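Long-range contact in branched-chain amino acid aminotransferase (Thermoproteus uzoniensis, PDB 5CE8), which probably transfers the amino group of leucine, isoleucine or valine to 2-oxoglutarate, using pyridoxal 5'-phosphate as cofactor: residues Thr227-Ile237 with Ile280-Ile291. Sequence-based numbering, arbitrary orientation.
Sequences TVISIAGDLGI and ITQKIAETYRRI
The carbonyl oxygen Lys283 O takes two bonds from Thr287, which touches Leu235 and Ile231 across the contact: the helical bond from its N, and a second from OG1, with Thr287 OG1 at 2.8 Å from Lys283 O and above the carbonyl plane. A chi1 of -50° sets this OG1 beside the backbone N and leaves Thr287 CG2 anti to it, 4.0 Å from Ile231 CG2. Ile231 is a knob in a hole formed by Ile284, Thr287, Tyr288 and Ile291, and the fit is closest where Ile231 CG1 meets Ile291 CD1 at 3.6 Å. On one flank of the knob Val228 CG2 meets Ile284 CG2 at 3.8 Å, the two side chains crossing at about a right angle, while Thr227 CG2 comes to the edge of the Tyr288 ring, 3.9 Å from Tyr288 CD1. Thr227 OG1 is occupied elsewhere, by Ile223 O and Arg59 NH1. Toward the other end Leu235 CD1 lies 3.6 Å from Lys283 CG. Beyond the Schellman turn at Gly236, Ile237 and Ile280 meet tip to tip, with Ile237 CD1 at 4.1 Å from Ile280 CG2. The axes of 227-235 and 280-291 come within 10.5 Å, with 108° between their directions; both helices pack on the mixed sheet of this class-IV aminotransferase, whose Leu210 and Phe256 touch Ile284. Helix 223-235 begins with the cofactor-binding Ile223 and Thr224, and the side chain of Tyr288 is about 7 Å from the bound pyridoxal phosphate. No hydrogen bond joins the segments; they meet mainly through methyl and methylene contacts and one ring edge, so their fit rests on side-chain shape.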
loop_
_atom_site.group_PDB
_atom_site.type_symbol
_atom_site.label_atom_id
_atom_site.label_comp_id
_atom_site.label_asym_id
_atom_site.label_seq_id
_atom_site.Cartn_x
_atom_site.Cartn_y
_atom_site.Cartn_z
ATOM N N THR A 227 -18.418 -16.033 -21.023
ATOM C CA THR A 227 -18.889 -16.212 -22.429
ATOM C C THR A 227 -17.945 -15.589 -23.473
ATOM O O THR A 227 -17.637 -16.237 -24.518
ATOM C CB THR A 227 -20.354 -15.688 -22.527
ATOM O OG1 THR A 227 -21.101 -16.384 -21.505
ATOM C CG2 THR A 227 -20.920 -15.898 -23.800
ATOM N N VAL A 228 -17.595 -14.327 -23.249
ATOM C CA VAL A 228 -16.678 -13.610 -24.129
ATOM C C VAL A 228 -15.364 -14.422 -24.305
ATOM O O VAL A 228 -14.810 -14.529 -25.449
ATOM C CB VAL A 228 -16.426 -12.203 -23.645
ATOM C CG1 VAL A 228 -15.199 -11.538 -24.297
ATOM C CG2 VAL A 228 -17.678 -11.310 -23.922
ATOM N N ILE A 229 -14.908 -15.035 -23.208
ATOM C CA ILE A 229 -13.641 -15.767 -23.289
ATOM C C ILE A 229 -13.910 -16.999 -24.229
ATOM O O ILE A 229 -13.143 -17.230 -25.112
ATOM C CB ILE A 229 -13.040 -16.060 -21.884
ATOM C CG1 ILE A 229 -12.454 -14.818 -21.298
ATOM C CG2 ILE A 229 -12.037 -17.178 -21.947
ATOM C CD1 ILE A 229 -12.288 -14.840 -19.786
ATOM N N SER A 230 -15.018 -17.740 -24.077
ATOM C CA SER A 230 -15.372 -18.854 -25.014
ATOM C C SER A 230 -15.517 -18.384 -26.436
ATOM O O SER A 230 -15.060 -19.029 -27.405
ATOM C CB SER A 230 -16.690 -19.411 -24.553
ATOM O OG SER A 230 -16.471 -19.987 -23.248
ATOM N N ILE A 231 -16.166 -17.237 -26.607
ATOM C CA ILE A 231 -16.373 -16.715 -27.982
ATOM C C ILE A 231 -14.989 -16.411 -28.549
ATOM O O ILE A 231 -14.713 -16.771 -29.707
ATOM C CB ILE A 231 -17.223 -15.434 -27.965
ATOM C CG1 ILE A 231 -18.723 -15.795 -27.766
ATOM C CG2 ILE A 231 -17.054 -14.628 -29.215
ATOM C CD1 ILE A 231 -19.490 -14.586 -27.286
ATOM N N ALA A 232 -14.141 -15.739 -27.804
ATOM C CA ALA A 232 -12.768 -15.465 -28.385
ATOM C C ALA A 232 -12.067 -16.724 -28.891
ATOM O O ALA A 232 -11.366 -16.691 -29.885
ATOM C CB ALA A 232 -11.864 -14.757 -27.430
ATOM N N GLY A 233 -12.188 -17.828 -28.163
ATOM C CA GLY A 233 -11.581 -19.089 -28.586
ATOM C C GLY A 233 -12.210 -19.604 -29.884
ATOM O O GLY A 233 -11.532 -19.963 -30.877
ATOM N N ASP A 234 -13.521 -19.585 -29.911
ATOM C CA ASP A 234 -14.207 -19.910 -31.106
ATOM C C ASP A 234 -13.715 -19.090 -32.267
ATOM O O ASP A 234 -13.571 -19.589 -33.402
ATOM C CB ASP A 234 -15.708 -19.657 -30.986
ATOM C CG ASP A 234 -16.407 -20.614 -30.062
ATOM O OD1 ASP A 234 -15.757 -21.490 -29.464
ATOM O OD2 ASP A 234 -17.642 -20.433 -29.891
ATOM N N LEU A 235 -13.570 -17.797 -32.068
ATOM C CA LEU A 235 -13.242 -16.920 -33.177
ATOM C C LEU A 235 -11.761 -16.840 -33.496
ATOM O O LEU A 235 -11.315 -16.189 -34.485
ATOM C CB LEU A 235 -13.756 -15.583 -32.843
ATOM C CG LEU A 235 -15.295 -15.544 -32.840
ATOM C CD1 LEU A 235 -15.627 -14.090 -32.662
ATOM C CD2 LEU A 235 -16.013 -16.143 -34.072
ATOM N N GLY A 236 -10.948 -17.492 -32.721
ATOM C CA GLY A 236 -9.487 -17.305 -32.951
ATOM C C GLY A 236 -8.793 -16.026 -32.502
ATOM O O GLY A 236 -7.595 -15.742 -32.851
ATOM N N ILE A 237 -9.472 -15.317 -31.651
ATOM C CA ILE A 237 -8.921 -14.099 -31.123
ATOM C C ILE A 237 -8.023 -14.400 -29.894
ATOM O O ILE A 237 -8.469 -14.921 -28.865
ATOM C CB ILE A 237 -9.991 -13.082 -30.751
ATOM C CG1 ILE A 237 -10.939 -12.828 -31.901
ATOM C CG2 ILE A 237 -9.333 -11.746 -30.406
ATOM C CD1 ILE A 237 -12.311 -12.270 -31.469
ATOM N N ILE A 280 -13.326 -5.966 -33.332
ATOM C CA ILE A 280 -13.369 -7.065 -32.354
ATOM C C ILE A 280 -14.630 -6.906 -31.497
ATOM O O ILE A 280 -15.446 -7.837 -31.411
ATOM C CB ILE A 280 -12.028 -7.270 -31.557
ATOM C CG1 ILE A 280 -10.851 -7.570 -32.499
ATOM C CG2 ILE A 280 -12.079 -8.342 -30.468
ATOM C CD1 ILE A 280 -10.975 -8.732 -33.465
ATOM N N THR A 281 -14.850 -5.714 -30.963
ATOM C CA THR A 281 -15.956 -5.484 -30.140
ATOM C C THR A 281 -17.208 -5.739 -30.930
ATOM O O THR A 281 -18.082 -6.394 -30.417
ATOM C CB THR A 281 -16.036 -4.028 -29.682
ATOM O OG1 THR A 281 -14.865 -3.696 -28.940
ATOM C CG2 THR A 281 -17.190 -3.828 -28.790
ATOM N N GLN A 282 -17.305 -5.242 -32.146
ATOM C CA GLN A 282 -18.472 -5.527 -32.983
ATOM C C GLN A 282 -18.678 -7.026 -33.220
ATOM O O GLN A 282 -19.835 -7.542 -33.061
ATOM C CB GLN A 282 -18.564 -4.682 -34.280
ATOM N N LYS A 283 -17.613 -7.756 -33.540
ATOM C CA LYS A 283 -17.758 -9.145 -33.887
ATOM C C LYS A 283 -18.163 -9.871 -32.613
ATOM O O LYS A 283 -19.099 -10.679 -32.665
ATOM C CB LYS A 283 -16.503 -9.752 -34.577
ATOM C CG LYS A 283 -16.523 -11.259 -34.733
ATOM C CD LYS A 283 -17.580 -11.587 -35.808
ATOM C CE LYS A 283 -17.676 -13.058 -36.288
ATOM N NZ LYS A 283 -16.617 -13.341 -37.254
ATOM N N ILE A 284 -17.559 -9.567 -31.476
ATOM C CA ILE A 284 -18.002 -10.203 -30.175
ATOM C C ILE A 284 -19.506 -9.846 -29.854
ATOM O O ILE A 284 -20.333 -10.735 -29.534
ATOM C CB ILE A 284 -17.035 -9.934 -28.968
ATOM C CG1 ILE A 284 -15.711 -10.684 -29.184
ATOM C CG2 ILE A 284 -17.593 -10.575 -27.666
ATOM C CD1 ILE A 284 -14.605 -10.145 -28.327
ATOM N N ALA A 285 -19.894 -8.584 -30.040
ATOM C CA ALA A 285 -21.270 -8.163 -29.788
ATOM C C ALA A 285 -22.241 -8.997 -30.668
ATOM O O ALA A 285 -23.200 -9.628 -30.146
ATOM C CB ALA A 285 -21.426 -6.692 -30.091
ATOM N N GLU A 286 -21.985 -8.995 -31.988
ATOM C CA GLU A 286 -22.824 -9.766 -32.997
ATOM C C GLU A 286 -22.920 -11.243 -32.626
ATOM O O GLU A 286 -24.010 -11.822 -32.694
ATOM C CB GLU A 286 -22.317 -9.594 -34.415
ATOM C CG GLU A 286 -22.424 -8.197 -35.019
ATOM C CD GLU A 286 -21.365 -7.886 -36.087
ATOM O OE1 GLU A 286 -20.500 -8.743 -36.395
ATOM O OE2 GLU A 286 -21.329 -6.732 -36.587
ATOM N N THR A 287 -21.816 -11.871 -32.180
ATOM C CA THR A 287 -21.773 -13.341 -31.840
ATOM C C THR A 287 -22.532 -13.598 -30.569
ATOM O O THR A 287 -23.485 -14.456 -30.551
ATOM C CB THR A 287 -20.322 -13.826 -31.699
ATOM O OG1 THR A 287 -19.571 -13.402 -32.867
ATOM C CG2 THR A 287 -20.224 -15.260 -31.538
ATOM N N TYR A 288 -22.250 -12.809 -29.537
ATOM C CA TYR A 288 -23.073 -12.838 -28.297
ATOM C C TYR A 288 -24.597 -12.774 -28.584
ATOM O O TYR A 288 -25.350 -13.605 -28.082
ATOM C CB TYR A 288 -22.674 -11.737 -27.308
ATOM C CG TYR A 288 -23.373 -11.842 -25.930
ATOM C CD1 TYR A 288 -22.991 -12.803 -25.011
ATOM C CD2 TYR A 288 -24.434 -11.043 -25.569
ATOM C CE1 TYR A 288 -23.643 -12.974 -23.778
ATOM C CE2 TYR A 288 -25.089 -11.200 -24.300
ATOM C CZ TYR A 288 -24.649 -12.148 -23.414
ATOM O OH TYR A 288 -25.231 -12.321 -22.200
ATOM N N ARG A 289 -25.020 -11.846 -29.446
ATOM C CA ARG A 289 -26.446 -11.661 -29.827
ATOM C C ARG A 289 -27.062 -12.932 -30.445
ATOM O O ARG A 289 -28.181 -13.332 -30.099
ATOM C CB ARG A 289 -26.684 -10.404 -30.712
ATOM N N ARG A 290 -26.310 -13.576 -31.329
ATOM C CA ARG A 290 -26.717 -14.788 -31.993
ATOM C C ARG A 290 -26.736 -15.924 -31.008
ATOM O O ARG A 290 -27.573 -16.804 -31.103
ATOM C CB ARG A 290 -25.777 -15.129 -33.168
ATOM C CG ARG A 290 -25.793 -14.176 -34.365
ATOM C CD ARG A 290 -24.797 -14.549 -35.459
ATOM N NE ARG A 290 -24.936 -15.985 -35.727
ATOM C CZ ARG A 290 -25.881 -16.549 -36.499
ATOM N NH1 ARG A 290 -26.807 -15.832 -37.128
ATOM N NH2 ARG A 290 -25.885 -17.868 -36.670
ATOM N N ILE A 291 -25.812 -15.925 -30.064
ATOM C CA ILE A 291 -25.856 -16.981 -29.034
ATOM C C ILE A 291 -27.114 -16.887 -28.177
ATOM O O ILE A 291 -27.794 -17.907 -27.920
ATOM C CB ILE A 291 -24.610 -16.963 -28.173
ATOM C CG1 ILE A 291 -23.407 -17.488 -28.982
ATOM C CG2 ILE A 291 -24.826 -17.607 -26.796
ATOM C CD1 ILE A 291 -22.039 -17.105 -28.378
#